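Local coordinates for lipase-esterase related protein (Clostridium acetobutylicum, PDB 3E0X) that is of unproven function but probably acts as a hydrolase of the lipase-esterase type, built on the alpha/beta hydrolase fold, at residues Cys27-Phe32 and Leu46-Gly51. Residues are numbered along the deposited sequence; the frame is centred on the assembly and turned at random. Where two conformers were deposited one is given.
Sequences CNLKIF and LLDLKG
Asp-48, which follows Leu-47 of strand 43-47, meets the loop after the neighbouring parallel strand 18-22 and takes hold of the short 3-10 segment of that loop, residues 29-31. Its carboxylate, with CG anti to the carbonyl carbon, accepts the backbone N-H of Leu-29: N to OD1 is 2.8 Å, nearly straight at 167°, and the donor meets OD1 almost along the C-O axis. The same oxygen is crowded by carbon, with CB of Asn-28 and CG of Leu-29 each 3.3 Å from OD1. With CG of Leu-29 in the crowded position between backbone N and carbonyl carbon (chi1 62°), CD2 comes 3.4 Å from the carbonyl O of Leu-46, while the two leucine CB atoms pack 3.9 Å apart. Deeper in, Leu-46 sends its CD2 branch to the CB of Phe-32, 3.4 Å away, and that ring meets Phe-21 edge-to-face.

The looser side holds the partly exposed Leu-29 and the exposed Lys-30, whose CB points away from 46-51 and whose NZ bonds to the carbonyl of Thr-160. Buried Asn-28 closes an Asx turn, its OD1 accepting from the N of Lys-30 (3.1 Å, 138°), and its ND2 reaches Glu-162 and the same carbonyl.

With OD2 accepting from the N of Glu-54, the buried carboxylate of Asp-48 ties two backbone amides together. Such neutral N-H donors would be expected to favour its ionised form, and the bond to Leu-29 probably helps hold the loop two residues after Cys-27 of the ortho-xylene pocket.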
ATOM      1  N   CYS A  27       4.245  -7.890   4.018  1.00 10.83           N
ATOM      2  CA  CYS A  27       3.537  -7.606   5.262  1.00 11.72           C
ATOM      3  C   CYS A  27       2.067  -7.960   5.147  1.00 11.07           C
ATOM      4  O   CYS A  27       1.724  -8.793   4.351  1.00 11.08           O
ATOM      5  CB  CYS A  27       3.819  -6.211   5.803  1.00 14.19           C
ATOM      6  SG  CYS A  27       3.473  -4.883   4.692  1.00 18.67           S
ATOM      7  N   ASN A  28       1.247  -7.393   6.014  1.00 10.95           N
ATOM      8  CA  ASN A  28      -0.166  -7.723   6.082  0.50 11.08           C
ATOM      9  C   ASN A  28      -0.900  -6.522   6.673  1.00 10.42           C
ATOM     10  O   ASN A  28      -0.303  -5.470   6.871  1.00 10.17           O
ATOM     11  CB  ASN A  28      -0.345  -8.969   6.944  0.50 11.97           C
ATOM     12  CG  ASN A  28       0.461  -8.894   8.213  0.50 13.59           C
ATOM     13  OD1 ASN A  28       0.250  -8.007   9.046  0.50 14.03           O
ATOM     14  ND2 ASN A  28       1.411  -9.816   8.364  0.50 15.66           N
ATOM     15  N   LEU A  29      -2.200  -6.659   6.948  1.00 10.34           N
ATOM     16  CA  LEU A  29      -2.963  -5.482   7.382  1.00 10.07           C
ATOM     17  C   LEU A  29      -2.472  -4.916   8.722  1.00 10.06           C
ATOM     18  O   LEU A  29      -2.778  -3.773   9.057  1.00 11.36           O
ATOM     19  CB  LEU A  29      -4.475  -5.812   7.472  1.00 10.00           C
ATOM     20  CG  LEU A  29      -4.891  -6.885   8.477  1.00 10.58           C
ATOM     21  CD1 LEU A  29      -5.053  -6.331   9.896  1.00 12.94           C
ATOM     22  CD2 LEU A  29      -6.213  -7.548   8.053  1.00 10.91           C
ATOM     23  N   LYS A  30      -1.719  -5.718   9.485  1.00 10.27           N
ATOM     24  CA  LYS A  30      -1.192  -5.298  10.786  0.50 11.45           C
ATOM     25  C   LYS A  30      -0.287  -4.065  10.695  1.00 10.73           C
ATOM     26  O   LYS A  30      -0.093  -3.338  11.680  1.00 11.76           O
ATOM     27  CB  LYS A  30      -0.431  -6.457  11.453  0.50 11.63           C
ATOM     28  CG  LYS A  30      -1.298  -7.698  11.760  0.50 12.77           C
ATOM     29  CD  LYS A  30      -0.473  -8.908  12.271  0.50 13.60           C
ATOM     30  CE  LYS A  30       0.610  -9.372  11.278  0.50 16.02           C
ATOM     31  NZ  LYS A  30       1.599 -10.408  11.774  0.50 15.23           N
ATOM     32  N   ILE A  31       0.276  -3.825   9.505  1.00 10.97           N
ATOM     33  CA  ILE A  31       1.222  -2.732   9.320  1.00 11.04           C
ATOM     34  C   ILE A  31       0.553  -1.367   9.485  1.00 11.01           C
ATOM     35  O   ILE A  31       1.234  -0.359   9.727  1.00 11.55           O
ATOM     36  CB  ILE A  31       1.940  -2.838   7.932  1.00 10.95           C
ATOM     37  CG1 ILE A  31       3.271  -2.051   7.936  1.00 10.92           C
ATOM     38  CG2 ILE A  31       1.002  -2.394   6.758  1.00 10.87           C
ATOM     39  CD1 ILE A  31       4.329  -2.589   8.884  1.00 14.06           C
ATOM     40  N   PHE A  32      -0.783  -1.350   9.348  1.00 10.41           N
ATOM     41  CA  PHE A  32      -1.576  -0.116   9.493  1.00 10.67           C
ATOM     42  C   PHE A  32      -2.014   0.178  10.929  1.00 10.97           C
ATOM     43  O   PHE A  32      -2.808   1.073  11.149  1.00 11.90           O
ATOM     44  CB  PHE A  32      -2.792  -0.200   8.563  1.00 10.23           C
ATOM     45  CG  PHE A  32      -2.456  -0.091   7.096  1.00  9.45           C
ATOM     46  CD1 PHE A  32      -1.964   1.104   6.581  1.00  9.35           C
ATOM     47  CD2 PHE A  32      -2.652  -1.172   6.241  1.00 11.31           C
ATOM     48  CE1 PHE A  32      -1.682   1.226   5.207  1.00  9.03           C
ATOM     49  CE2 PHE A  32      -2.394  -1.051   4.878  1.00  9.35           C
ATOM     50  CZ  PHE A  32      -1.881   0.153   4.367  1.00  9.94           C
ATOM     51  N   LEU A  46      -9.513  -2.999   6.458  1.00 10.47           N
ATOM     52  CA  LEU A  46      -8.095  -3.307   6.226  1.00 11.92           C
ATOM     53  C   LEU A  46      -8.014  -4.715   5.693  1.00 12.22           C
ATOM     54  O   LEU A  46      -8.436  -5.641   6.356  1.00 12.10           O
ATOM     55  CB  LEU A  46      -7.267  -3.128   7.514  1.00 13.20           C
ATOM     56  CG  LEU A  46      -7.440  -1.673   7.998  1.00 15.62           C
ATOM     57  CD1 LEU A  46      -8.455  -1.605   9.118  1.00 17.66           C
ATOM     58  CD2 LEU A  46      -6.121  -0.995   8.371  1.00 15.50           C
ATOM     59  N   LEU A  47      -7.499  -4.874   4.471  1.00 12.26           N
ATOM     60  CA  LEU A  47      -7.471  -6.125   3.724  0.50 11.94           C
ATOM     61  C   LEU A  47      -6.175  -6.909   3.949  1.00 11.51           C
ATOM     62  O   LEU A  47      -5.112  -6.283   3.985  1.00 11.91           O
ATOM     63  CB  LEU A  47      -7.524  -5.735   2.237  0.50 12.19           C
ATOM     64  CG  LEU A  47      -8.189  -6.618   1.196  0.50 13.15           C
ATOM     65  CD1 LEU A  47      -9.541  -7.095   1.705  0.50 12.63           C
ATOM     66  CD2 LEU A  47      -8.330  -5.872  -0.141  0.50 12.40           C
ATOM     67  N   ASP A  48      -6.234  -8.232   4.037  1.00 10.46           N
ATOM     68  CA  ASP A  48      -5.025  -9.045   3.848  1.00 11.11           C
ATOM     69  C   ASP A  48      -5.018  -9.539   2.403  1.00 10.94           C
ATOM     70  O   ASP A  48      -5.971 -10.204   1.935  1.00 11.24           O
ATOM     71  CB  ASP A  48      -5.004 -10.254   4.802  1.00 10.68           C
ATOM     72  CG  ASP A  48      -4.448  -9.930   6.191  1.00 12.33           C
ATOM     73  OD1 ASP A  48      -3.605  -9.014   6.334  1.00 12.77           O
ATOM     74  OD2 ASP A  48      -4.827 -10.650   7.147  1.00 14.58           O
ATOM     75  N   LEU A  49      -3.957  -9.220   1.673  1.00 10.55           N
ATOM     76  CA  LEU A  49      -3.839  -9.734   0.307  1.00 10.72           C
ATOM     77  C   LEU A  49      -3.657 -11.249   0.337  1.00 10.60           C
ATOM     78  O   LEU A  49      -3.178 -11.804   1.313  1.00 11.22           O
ATOM     79  CB  LEU A  49      -2.651  -9.081  -0.431  1.00 10.36           C
ATOM     80  CG  LEU A  49      -2.736  -7.564  -0.644  1.00 10.29           C
ATOM     81  CD1 LEU A  49      -1.396  -7.010  -1.150  1.00 12.00           C
ATOM     82  CD2 LEU A  49      -3.901  -7.279  -1.609  1.00 12.90           C
ATOM     83  N   LYS A  50      -4.019 -11.915  -0.747  1.00 11.29           N
ATOM     84  CA  LYS A  50      -3.945 -13.372  -0.808  1.00 11.59           C
ATOM     85  C   LYS A  50      -2.548 -13.837  -0.438  1.00 12.15           C
ATOM     86  O   LYS A  50      -1.535 -13.297  -0.907  1.00 11.97           O
ATOM     87  CB  LYS A  50      -4.347 -13.830  -2.216  1.00 11.06           C
ATOM     88  CG  LYS A  50      -4.435 -15.353  -2.460  1.00 12.65           C
ATOM     89  CD  LYS A  50      -5.115 -15.608  -3.860  1.00 14.65           C
ATOM     90  CE  LYS A  50      -4.971 -17.006  -4.349  1.00 20.03           C
ATOM     91  NZ  LYS A  50      -3.800 -17.186  -5.213  1.00 23.00           N
ATOM     92  N   GLY A  51      -2.506 -14.840   0.432  1.00 11.97           N
ATOM     93  CA  GLY A  51      -1.247 -15.393   0.902  1.00 11.34           C
ATOM     94  C   GLY A  51      -0.554 -14.634   2.027  1.00 12.99           C
ATOM     95  O   GLY A  51       0.530 -15.032   2.461  1.00 14.17           O
TER